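PDB 4X3N: calcium-regulated actin-bundling protein from Dictyostelium discoideum, which bundles actin filaments under the control of calcium and may contribute to the structure and reorganization of filopodia and pseudopodia during cell movement. Local coordinates for residues A38-F49 with S152-Y161; K59-V67 with Y118-Q126. All blocks are in the same frame, centred on the assembly; numbering follows the deposited sequence.

From the N terminus, the chain passes A38 and enters helix 42-57, whose first turns are met much later by helix 153-160 to close the outer loop, contact 1. Helix 61-79 follows next, and its opening turns receive the end of helix 116-121 and the short 3-10 turn after it; this inner loop, contact 2, closes first along the chain. Because both ends of contact 2 lie between the two ends of contact 1, the loops nest and do not cross. Y161 and Q160, at the end of contact 1, are hydrogen-bonded to S125 and I124 of contact 2. Helices 42-57 and 61-79 are thereby tied to helix 153-160, which leaves the calcium loop, and to the end of helix 116-121.

Contact 1: residues A38-F49 with S152-Y161; sequences AKLPFSQQAVHF and SFLEYLLYQY. With CA (calcium ion), chain D.
F49 is the largest knob of this buried contact, filling a hollow formed by L157, L158 and Y161. L157 CB sits over the centre of one face of the F49 ring, 3.9 Å from its centroid, as a CH-pi contact; L158 CD1 meets the edge. F49 CZ reaches Y161 CD2 at 3.6 Å, yet the rings, nearly parallel (27°), are offset too far to stack well. F49 CG lies anti to the backbone N (chi1 175°), carrying the ring over L157. Shrinking F49 to an alanine would probably open a gap and leave L157 CB and L158 CD1 without their ring. One turn back along helix 42-57, the small A46 leaves room for F153, whose ring edge meets A46 CB at 3.8 Å, and F42 CD1 packs on F153 CB. Q45 reaches across to the first turn of helix 153-160: its long amide accepts from L154 N through OE1 (2.8 Å, in the carbonyl plane) while NE2 donates to L40 O and N92 O. S152 and E155 form a capping box; both E155 carboxylate oxygens bind calcium with side-chain oxygens of D144, N146 and D148, the backbone O of R150 and a water, consistent with an EF-hand. The chemistry thus ties the start of this helix to helix 42-57.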
loop_
_atom_site.group_PDB
_atom_site.type_symbol
_atom_site.label_atom_id
_atom_site.label_comp_id
_atom_site.label_asym_id
_atom_site.label_seq_id
_atom_site.Cartn_x
_atom_site.Cartn_y
_atom_site.Cartn_z
ATOM N N ALA A 38 7.586 4.187 -16.550
ATOM C CA ALA A 38 7.968 3.836 -15.205
ATOM C C ALA A 38 7.100 2.713 -14.550
ATOM O O ALA A 38 7.505 2.108 -13.572
ATOM C CB ALA A 38 8.044 5.077 -14.311
ATOM N N LYS A 39 5.943 2.408 -15.112
ATOM C CA LYS A 39 5.141 1.268 -14.667
ATOM C C LYS A 39 5.397 0.011 -15.441
ATOM O O LYS A 39 4.840 -1.007 -15.109
ATOM C CB LYS A 39 3.663 1.597 -14.757
ATOM C CG LYS A 39 3.246 2.614 -13.699
ATOM C CD LYS A 39 3.308 1.993 -12.291
ATOM C CE LYS A 39 2.701 2.897 -11.210
ATOM N NZ LYS A 39 2.970 2.308 -9.849
ATOM N N LEU A 40 6.248 0.052 -16.446
ATOM C CA LEU A 40 6.618 -1.145 -17.208
ATOM C C LEU A 40 7.515 -1.949 -16.329
ATOM O O LEU A 40 8.046 -1.399 -15.389
ATOM C CB LEU A 40 7.376 -0.817 -18.528
ATOM C CG LEU A 40 6.609 -0.074 -19.600
ATOM C CD1 LEU A 40 7.435 0.422 -20.792
ATOM C CD2 LEU A 40 5.425 -0.931 -20.072
ATOM N N PRO A 41 7.657 -3.264 -16.602
ATOM C CA PRO A 41 8.630 -4.062 -15.878
ATOM C C PRO A 41 10.016 -3.389 -15.910
ATOM O O PRO A 41 10.363 -2.698 -16.876
ATOM C CB PRO A 41 8.646 -5.381 -16.622
ATOM C CG PRO A 41 7.242 -5.513 -17.200
ATOM C CD PRO A 41 6.884 -4.081 -17.588
ATOM N N PHE A 42 10.787 -3.600 -14.860
ATOM C CA PHE A 42 12.088 -2.937 -14.728
ATOM C C PHE A 42 12.946 -3.063 -16.005
ATOM O O PHE A 42 13.608 -2.079 -16.405
ATOM C CB PHE A 42 12.947 -3.443 -13.539
ATOM C CG PHE A 42 12.304 -3.404 -12.157
ATOM C CD1 PHE A 42 11.882 -2.228 -11.579
ATOM C CD2 PHE A 42 12.155 -4.592 -11.408
ATOM C CE1 PHE A 42 11.330 -2.231 -10.303
ATOM C CE2 PHE A 42 11.607 -4.596 -10.134
ATOM C CZ PHE A 42 11.206 -3.385 -9.578
ATOM N N SER A 43 12.964 -4.248 -16.628
ATOM C CA SER A 43 13.838 -4.542 -17.762
ATOM C C SER A 43 13.453 -3.650 -18.950
ATOM O O SER A 43 14.305 -3.149 -19.656
ATOM C CB SER A 43 13.775 -6.011 -18.120
ATOM O OG SER A 43 12.418 -6.396 -18.393
ATOM N N GLN A 44 12.175 -3.426 -19.140
ATOM C CA GLN A 44 11.725 -2.553 -20.171
ATOM C C GLN A 44 12.017 -1.084 -19.883
ATOM O O GLN A 44 12.240 -0.282 -20.791
ATOM C CB GLN A 44 10.243 -2.761 -20.401
ATOM C CG GLN A 44 9.959 -4.091 -21.115
ATOM C CD GLN A 44 8.463 -4.303 -21.259
ATOM O OE1 GLN A 44 7.748 -3.466 -21.817
ATOM N NE2 GLN A 44 7.986 -5.388 -20.721
ATOM N N GLN A 45 11.972 -0.720 -18.636
ATOM C CA GLN A 45 12.382 0.632 -18.229
ATOM C C GLN A 45 13.852 0.823 -18.598
ATOM O O GLN A 45 14.280 1.914 -19.094
ATOM C CB GLN A 45 12.227 0.786 -16.723
ATOM C CG GLN A 45 10.825 0.843 -16.160
ATOM C CD GLN A 45 10.782 0.844 -14.656
ATOM O OE1 GLN A 45 11.616 1.509 -13.966
ATOM N NE2 GLN A 45 9.789 0.142 -14.104
ATOM N N ALA A 46 14.637 -0.186 -18.262
ATOM C CA ALA A 46 16.065 -0.232 -18.557
ATOM C C ALA A 46 16.355 -0.080 -20.049
ATOM O O ALA A 46 17.197 0.722 -20.481
ATOM C CB ALA A 46 16.660 -1.526 -18.063
ATOM N N VAL A 47 15.634 -0.830 -20.867
ATOM C CA VAL A 47 15.799 -0.675 -22.247
ATOM C C VAL A 47 15.347 0.661 -22.795
ATOM O O VAL A 47 16.019 1.185 -23.704
ATOM C CB VAL A 47 15.078 -1.795 -22.998
ATOM C CG1 VAL A 47 14.884 -1.398 -24.444
ATOM C CG2 VAL A 47 15.841 -3.110 -22.844
ATOM N N HIS A 48 14.288 1.264 -22.265
ATOM C CA HIS A 48 13.944 2.601 -22.663
ATOM C C HIS A 48 15.110 3.529 -22.364
ATOM O O HIS A 48 15.494 4.383 -23.193
ATOM C CB HIS A 48 12.715 3.159 -21.942
ATOM C CG HIS A 48 11.447 2.833 -22.617
ATOM N ND1 HIS A 48 10.903 1.570 -22.563
ATOM C CD2 HIS A 48 10.631 3.565 -23.404
ATOM C CE1 HIS A 48 9.776 1.544 -23.245
ATOM N NE2 HIS A 48 9.602 2.732 -23.793
ATOM N N PHE A 49 15.616 3.417 -21.160
ATOM C CA PHE A 49 16.764 4.286 -20.768
ATOM C C PHE A 49 17.982 4.109 -21.690
ATOM O O PHE A 49 18.539 5.094 -22.203
ATOM C CB PHE A 49 17.138 4.017 -19.327
ATOM C CG PHE A 49 18.392 4.782 -18.870
ATOM C CD1 PHE A 49 18.321 6.114 -18.635
ATOM C CD2 PHE A 49 19.599 4.159 -18.754
ATOM C CE1 PHE A 49 19.443 6.848 -18.262
ATOM C CE2 PHE A 49 20.733 4.894 -18.373
ATOM C CZ PHE A 49 20.621 6.231 -18.137
ATOM N N SER A 152 11.079 3.927 -9.359
ATOM C CA SER A 152 11.175 3.048 -10.476
ATOM C C SER A 152 12.654 2.847 -10.798
ATOM O O SER A 152 13.489 3.623 -10.359
ATOM C CB SER A 152 10.460 3.648 -11.654
ATOM O OG SER A 152 11.008 4.933 -11.958
ATOM N N PHE A 153 12.963 1.827 -11.577
ATOM C CA PHE A 153 14.322 1.641 -12.097
ATOM C C PHE A 153 14.691 2.773 -12.989
ATOM O O PHE A 153 15.810 3.261 -12.927
ATOM C CB PHE A 153 14.442 0.317 -12.806
ATOM C CG PHE A 153 15.854 -0.168 -13.017
ATOM C CD1 PHE A 153 16.795 -0.079 -12.022
ATOM C CD2 PHE A 153 16.199 -0.839 -14.209
ATOM C CE1 PHE A 153 18.115 -0.537 -12.242
ATOM C CE2 PHE A 153 17.520 -1.347 -14.410
ATOM C CZ PHE A 153 18.460 -1.154 -13.450
ATOM N N LEU A 154 13.726 3.268 -13.765
ATOM C CA LEU A 154 13.919 4.458 -14.589
ATOM C C LEU A 154 14.391 5.646 -13.752
ATOM O O LEU A 154 15.306 6.325 -14.143
ATOM C CB LEU A 154 12.688 4.908 -15.349
ATOM C CG LEU A 154 12.816 6.131 -16.280
ATOM C CD1 LEU A 154 13.740 5.906 -17.484
ATOM C CD2 LEU A 154 11.450 6.516 -16.792
ATOM N N GLU A 155 13.721 5.895 -12.656
ATOM C CA GLU A 155 14.043 7.053 -11.812
ATOM C C GLU A 155 15.423 6.888 -11.176
ATOM O O GLU A 155 16.193 7.827 -11.159
ATOM C CB GLU A 155 12.933 7.265 -10.780
ATOM C CG GLU A 155 11.704 7.890 -11.393
ATOM C CD GLU A 155 10.533 7.833 -10.460
ATOM O OE1 GLU A 155 10.148 6.717 -10.099
ATOM O OE2 GLU A 155 10.026 8.907 -10.083
ATOM N N TYR A 156 15.729 5.690 -10.693
ATOM C CA TYR A 156 17.089 5.384 -10.222
ATOM C C TYR A 156 18.141 5.671 -11.308
ATOM O O TYR A 156 19.190 6.291 -11.051
ATOM C CB TYR A 156 17.203 3.923 -9.729
ATOM C CG TYR A 156 18.614 3.386 -9.837
ATOM C CD1 TYR A 156 19.577 3.719 -8.883
ATOM C CD2 TYR A 156 18.978 2.505 -10.847
ATOM C CE1 TYR A 156 20.887 3.204 -8.969
ATOM C CE2 TYR A 156 20.263 2.024 -10.970
ATOM C CZ TYR A 156 21.240 2.392 -10.032
ATOM O OH TYR A 156 22.550 1.889 -10.129
ATOM N N LEU A 157 17.873 5.224 -12.525
ATOM C CA LEU A 157 18.808 5.429 -13.625
ATOM C C LEU A 157 19.074 6.853 -14.008
ATOM O O LEU A 157 20.220 7.262 -14.190
ATOM C CB LEU A 157 18.372 4.674 -14.858
ATOM C CG LEU A 157 18.474 3.169 -14.654
ATOM C CD1 LEU A 157 17.765 2.425 -15.795
ATOM C CD2 LEU A 157 19.929 2.644 -14.641
ATOM N N LEU A 158 18.018 7.637 -14.089
ATOM C CA LEU A 158 18.146 9.003 -14.460
ATOM C C LEU A 158 18.960 9.800 -13.462
ATOM O O LEU A 158 19.730 10.708 -13.859
ATOM C CB LEU A 158 16.772 9.613 -14.555
ATOM C CG LEU A 158 16.047 9.707 -15.911
ATOM C CD1 LEU A 158 16.718 9.236 -17.157
ATOM C CD2 LEU A 158 14.618 9.305 -15.791
ATOM N N TYR A 159 18.754 9.506 -12.182
ATOM C CA TYR A 159 19.455 10.209 -11.138
ATOM C C TYR A 159 20.891 9.696 -11.035
ATOM O O TYR A 159 21.794 10.493 -10.907
ATOM C CB TYR A 159 18.727 10.188 -9.790
ATOM C CG TYR A 159 19.391 11.117 -8.778
ATOM C CD1 TYR A 159 19.322 12.504 -8.932
ATOM C CD2 TYR A 159 20.133 10.604 -7.719
ATOM C CE1 TYR A 159 19.960 13.349 -8.042
ATOM C CE2 TYR A 159 20.790 11.431 -6.845
ATOM C CZ TYR A 159 20.695 12.790 -7.012
ATOM O OH TYR A 159 21.314 13.595 -6.118
ATOM N N GLN A 160 21.112 8.399 -11.193
ATOM C CA GLN A 160 22.489 7.875 -11.176
ATOM C C GLN A 160 23.350 8.512 -12.275
ATOM O O GLN A 160 24.489 8.887 -12.040
ATOM C CB GLN A 160 22.474 6.375 -11.288
ATOM C CG GLN A 160 23.822 5.713 -11.342
ATOM C CD GLN A 160 24.608 5.833 -10.044
ATOM O OE1 GLN A 160 24.144 5.425 -9.014
ATOM N NE2 GLN A 160 25.807 6.389 -10.113
ATOM N N TYR A 161 22.769 8.699 -13.454
ATOM C CA TYR A 161 23.513 9.149 -14.639
ATOM C C TYR A 161 23.157 10.561 -14.909
ATOM O O TYR A 161 23.149 11.008 -16.050
ATOM C CB TYR A 161 23.181 8.199 -15.792
ATOM C CG TYR A 161 23.633 6.842 -15.485
ATOM C CD1 TYR A 161 24.992 6.528 -15.423
ATOM C CD2 TYR A 161 22.728 5.824 -15.215
ATOM C CE1 TYR A 161 25.427 5.247 -15.125
ATOM C CE2 TYR A 161 23.172 4.538 -14.919
ATOM C CZ TYR A 161 24.501 4.254 -14.862
ATOM O OH TYR A 161 24.874 2.976 -14.508
HETATM CA CA CA D . 8.191 7.852 -8.710
HETATM O O HOH W 1 7.182 6.262 -10.176
#

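Contact 2: residues K59-V67 with Y118-Q126; sequences KEAEFIYSV and YATTYPISQ
Three CH-pi contacts carry the apolar part of the meeting between F63, V67 and the residues of 118-126. F63 CB lies over one face of the Y122 ring, S125 CB sits 3.6 Å from the centroid of the F63 ring, and V67 CG2 covers a face of Y118. F63 projects with CG anti to the backbone N (chi1 -175°), which brings its ring between V67 CB on one face and S125 CB on the other; a flat, wholly apolar group suits that slot. The rings of F63 and Y122 meet obliquely, their planes at 54°. Tyrosine suits position 122 because its long ring spans several neighbours: K59 O lies at its edge, 3.2 Å from Y122 CE1, and Y122 OH reaches E62 CB at 3.3 Å.

Direct polar contact centres on E60. Its chain bends at chi2 (-58°), and OE1 accepts from S125 OG at 2.6 Å through the anti lone pair. S125 is small enough to sit against F63 while its hydroxyl reaches both E60 and Y161. E62 accepts from S66 OG through OE2 and pairs through OE1 with R281 NE in a salt bridge. Y122 O takes Q126 NE2 on one face and S125 N on the other, consistent with a firm 3-10 turn.

Two waters donate to E60 OE2, one linking it to I124 N and the other to T121 O; a third donates to E62 OE2. With its oxygens supplied by a hydroxyl and two waters, the buried E60 carboxylate is likely to be stabilised as an anion.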
loop_
_atom_site.group_PDB
_atom_site.type_symbol
_atom_site.label_atom_id
_atom_site.label_comp_id
_atom_site.label_asym_id
_atom_site.label_seq_id
_atom_site.Cartn_x
_atom_site.Cartn_y
_atom_site.Cartn_z
ATOM N N LYS A 59 28.726 2.028 -22.175
ATOM C CA LYS A 59 29.766 1.298 -21.435
ATOM C C LYS A 59 29.383 0.918 -20.021
ATOM O O LYS A 59 30.071 0.067 -19.402
ATOM C CB LYS A 59 31.045 2.115 -21.428
ATOM C CG LYS A 59 31.647 2.356 -22.822
ATOM C CD LYS A 59 32.686 3.502 -22.814
ATOM C CE LYS A 59 33.737 3.293 -21.711
ATOM N NZ LYS A 59 35.021 4.045 -21.838
ATOM N N GLU A 60 28.297 1.509 -19.494
ATOM C CA GLU A 60 27.760 1.094 -18.198
ATOM C C GLU A 60 26.689 0.053 -18.345
ATOM O O GLU A 60 26.186 -0.475 -17.353
ATOM C CB GLU A 60 27.134 2.251 -17.478
ATOM C CG GLU A 60 28.029 3.471 -17.468
ATOM C CD GLU A 60 29.391 3.240 -16.826
ATOM O OE1 GLU A 60 29.423 2.813 -15.639
ATOM O OE2 GLU A 60 30.423 3.591 -17.491
ATOM N N ALA A 61 26.344 -0.269 -19.567
ATOM C CA ALA A 61 25.265 -1.232 -19.754
ATOM C C ALA A 61 25.449 -2.470 -18.922
ATOM O O ALA A 61 24.531 -2.929 -18.235
ATOM C CB ALA A 61 25.098 -1.573 -21.228
ATOM N N GLU A 62 26.632 -3.012 -18.909
ATOM C CA GLU A 62 26.899 -4.203 -18.147
ATOM C C GLU A 62 26.618 -4.048 -16.643
ATOM O O GLU A 62 26.110 -4.950 -16.017
ATOM C CB GLU A 62 28.335 -4.689 -18.369
ATOM C CG GLU A 62 28.681 -5.947 -17.608
ATOM C CD GLU A 62 27.813 -7.129 -18.005
ATOM O OE1 GLU A 62 27.217 -7.156 -19.105
ATOM O OE2 GLU A 62 27.650 -8.023 -17.160
ATOM N N PHE A 63 26.953 -2.903 -16.082
ATOM C CA PHE A 63 26.647 -2.687 -14.711
ATOM C C PHE A 63 25.133 -2.564 -14.503
ATOM O O PHE A 63 24.558 -3.040 -13.533
ATOM C CB PHE A 63 27.305 -1.389 -14.293
ATOM C CG PHE A 63 27.169 -1.097 -12.851
ATOM C CD1 PHE A 63 26.012 -0.468 -12.352
ATOM C CD2 PHE A 63 28.217 -1.381 -11.969
ATOM C CE1 PHE A 63 25.901 -0.195 -10.996
ATOM C CE2 PHE A 63 28.108 -1.087 -10.614
ATOM C CZ PHE A 63 26.944 -0.530 -10.110
ATOM N N ILE A 64 24.492 -1.919 -15.431
ATOM C CA ILE A 64 23.051 -1.659 -15.308
ATOM C C ILE A 64 22.364 -3.003 -15.264
ATOM O O ILE A 64 21.441 -3.247 -14.467
ATOM C CB ILE A 64 22.558 -0.754 -16.433
ATOM C CG1 ILE A 64 22.995 0.683 -16.170
ATOM C CG2 ILE A 64 20.991 -0.796 -16.517
ATOM C CD1 ILE A 64 23.000 1.540 -17.383
ATOM N N TYR A 65 22.848 -3.894 -16.114
ATOM C CA TYR A 65 22.287 -5.238 -16.256
ATOM C C TYR A 65 22.593 -6.164 -15.120
ATOM O O TYR A 65 21.673 -6.783 -14.513
ATOM C CB TYR A 65 22.772 -5.864 -17.577
ATOM C CG TYR A 65 22.188 -7.234 -17.834
ATOM C CD1 TYR A 65 22.845 -8.381 -17.358
ATOM C CD2 TYR A 65 21.006 -7.391 -18.554
ATOM C CE1 TYR A 65 22.315 -9.646 -17.593
ATOM C CE2 TYR A 65 20.478 -8.652 -18.773
ATOM C CZ TYR A 65 21.151 -9.763 -18.288
ATOM O OH TYR A 65 20.621 -11.018 -18.526
ATOM N N SER A 66 23.877 -6.229 -14.773
ATOM C CA SER A 66 24.344 -7.220 -13.806
ATOM C C SER A 66 24.167 -6.806 -12.356
ATOM O O SER A 66 24.004 -7.658 -11.493
ATOM C CB SER A 66 25.835 -7.508 -14.049
ATOM O OG SER A 66 25.894 -8.306 -15.192
ATOM N N VAL A 67 24.233 -5.516 -12.097
ATOM C CA VAL A 67 24.204 -4.997 -10.738
ATOM C C VAL A 67 22.979 -4.164 -10.462
ATOM O O VAL A 67 22.310 -4.388 -9.470
ATOM C CB VAL A 67 25.423 -4.107 -10.448
ATOM C CG1 VAL A 67 25.473 -3.684 -8.974
ATOM C CG2 VAL A 67 26.725 -4.807 -10.815
ATOM N N TYR A 118 33.841 -4.338 -10.775
ATOM C CA TYR A 118 32.716 -3.452 -11.004
ATOM C C TYR A 118 32.990 -2.013 -10.569
ATOM O O TYR A 118 32.651 -1.059 -11.276
ATOM C CB TYR A 118 31.520 -4.002 -10.306
ATOM C CG TYR A 118 30.894 -5.211 -11.006
ATOM C CD1 TYR A 118 30.218 -5.062 -12.210
ATOM C CD2 TYR A 118 30.926 -6.488 -10.436
ATOM C CE1 TYR A 118 29.623 -6.156 -12.838
ATOM C CE2 TYR A 118 30.313 -7.564 -11.052
ATOM C CZ TYR A 118 29.666 -7.381 -12.249
ATOM O OH TYR A 118 29.074 -8.414 -12.902
ATOM N N ALA A 119 33.664 -1.819 -9.444
ATOM C CA ALA A 119 33.853 -0.455 -8.930
ATOM C C ALA A 119 34.884 0.380 -9.682
ATOM O O ALA A 119 34.715 1.591 -9.905
ATOM C CB ALA A 119 34.158 -0.521 -7.447
ATOM N N THR A 120 35.968 -0.260 -10.091
ATOM C CA THR A 120 36.995 0.402 -10.895
ATOM C C THR A 120 36.557 0.499 -12.371
ATOM O O THR A 120 36.874 1.456 -13.058
ATOM C CB THR A 120 38.363 -0.393 -10.802
ATOM O OG1 THR A 120 38.108 -1.804 -10.782
ATOM C CG2 THR A 120 39.060 -0.116 -9.496
ATOM N N THR A 121 35.851 -0.494 -12.872
ATOM C CA THR A 121 35.457 -0.445 -14.279
ATOM C C THR A 121 34.273 0.493 -14.570
ATOM O O THR A 121 34.151 0.963 -15.679
ATOM C CB THR A 121 35.105 -1.829 -14.826
ATOM O OG1 THR A 121 36.109 -2.759 -14.441
ATOM C CG2 THR A 121 34.996 -1.808 -16.402
ATOM N N TYR A 122 33.423 0.803 -13.592
ATOM C CA TYR A 122 32.206 1.597 -13.853
ATOM C C TYR A 122 32.068 2.752 -12.878
ATOM O O TYR A 122 31.078 2.807 -12.140
ATOM C CB TYR A 122 30.995 0.682 -13.722
ATOM C CG TYR A 122 31.075 -0.546 -14.606
ATOM C CD1 TYR A 122 30.841 -0.441 -15.967
ATOM C CD2 TYR A 122 31.448 -1.758 -14.103
ATOM C CE1 TYR A 122 30.898 -1.532 -16.776
ATOM C CE2 TYR A 122 31.528 -2.874 -14.914
ATOM C CZ TYR A 122 31.252 -2.723 -16.253
ATOM O OH TYR A 122 31.285 -3.743 -17.115
ATOM N N PRO A 123 33.058 3.692 -12.859
ATOM C CA PRO A 123 33.014 4.708 -11.817
ATOM C C PRO A 123 31.701 5.497 -11.858
ATOM O O PRO A 123 31.111 5.755 -10.837
ATOM C CB PRO A 123 34.222 5.624 -12.157
ATOM C CG PRO A 123 34.596 5.285 -13.576
ATOM C CD PRO A 123 34.280 3.818 -13.676
ATOM N N ILE A 124 31.226 5.848 -13.041
ATOM C CA ILE A 124 30.073 6.751 -13.122
ATOM C C ILE A 124 28.781 6.039 -12.658
ATOM O O ILE A 124 27.794 6.684 -12.358
ATOM C CB ILE A 124 29.940 7.360 -14.528
ATOM C CG1 ILE A 124 29.003 8.542 -14.484
ATOM C CG2 ILE A 124 29.427 6.342 -15.516
ATOM C CD1 ILE A 124 28.692 9.146 -15.836
ATOM N N SER A 125 28.808 4.714 -12.574
ATOM C CA SER A 125 27.728 3.976 -12.035
ATOM C C SER A 125 27.740 3.795 -10.541
ATOM O O SER A 125 26.842 3.202 -10.037
ATOM C CB SER A 125 27.721 2.587 -12.670
ATOM O OG SER A 125 27.373 2.660 -14.014
ATOM N N GLN A 126 28.768 4.256 -9.815
ATOM C CA GLN A 126 28.866 3.881 -8.425
ATOM C C GLN A 126 27.821 4.638 -7.642
ATOM O O GLN A 126 27.694 5.832 -7.823
ATOM C CB GLN A 126 30.252 4.228 -7.821
ATOM C CG GLN A 126 31.372 3.315 -8.346
ATOM C CD GLN A 126 30.961 1.872 -8.446
ATOM O OE1 GLN A 126 30.877 1.151 -7.434
ATOM N NE2 GLN A 126 30.764 1.406 -9.683
HETATM O O HOH W 2 32.237 4.847 -15.646
HETATM O O HOH W 3 32.684 1.937 -17.894
HETATM O O HOH W 4 29.448 -8.544 -15.308
#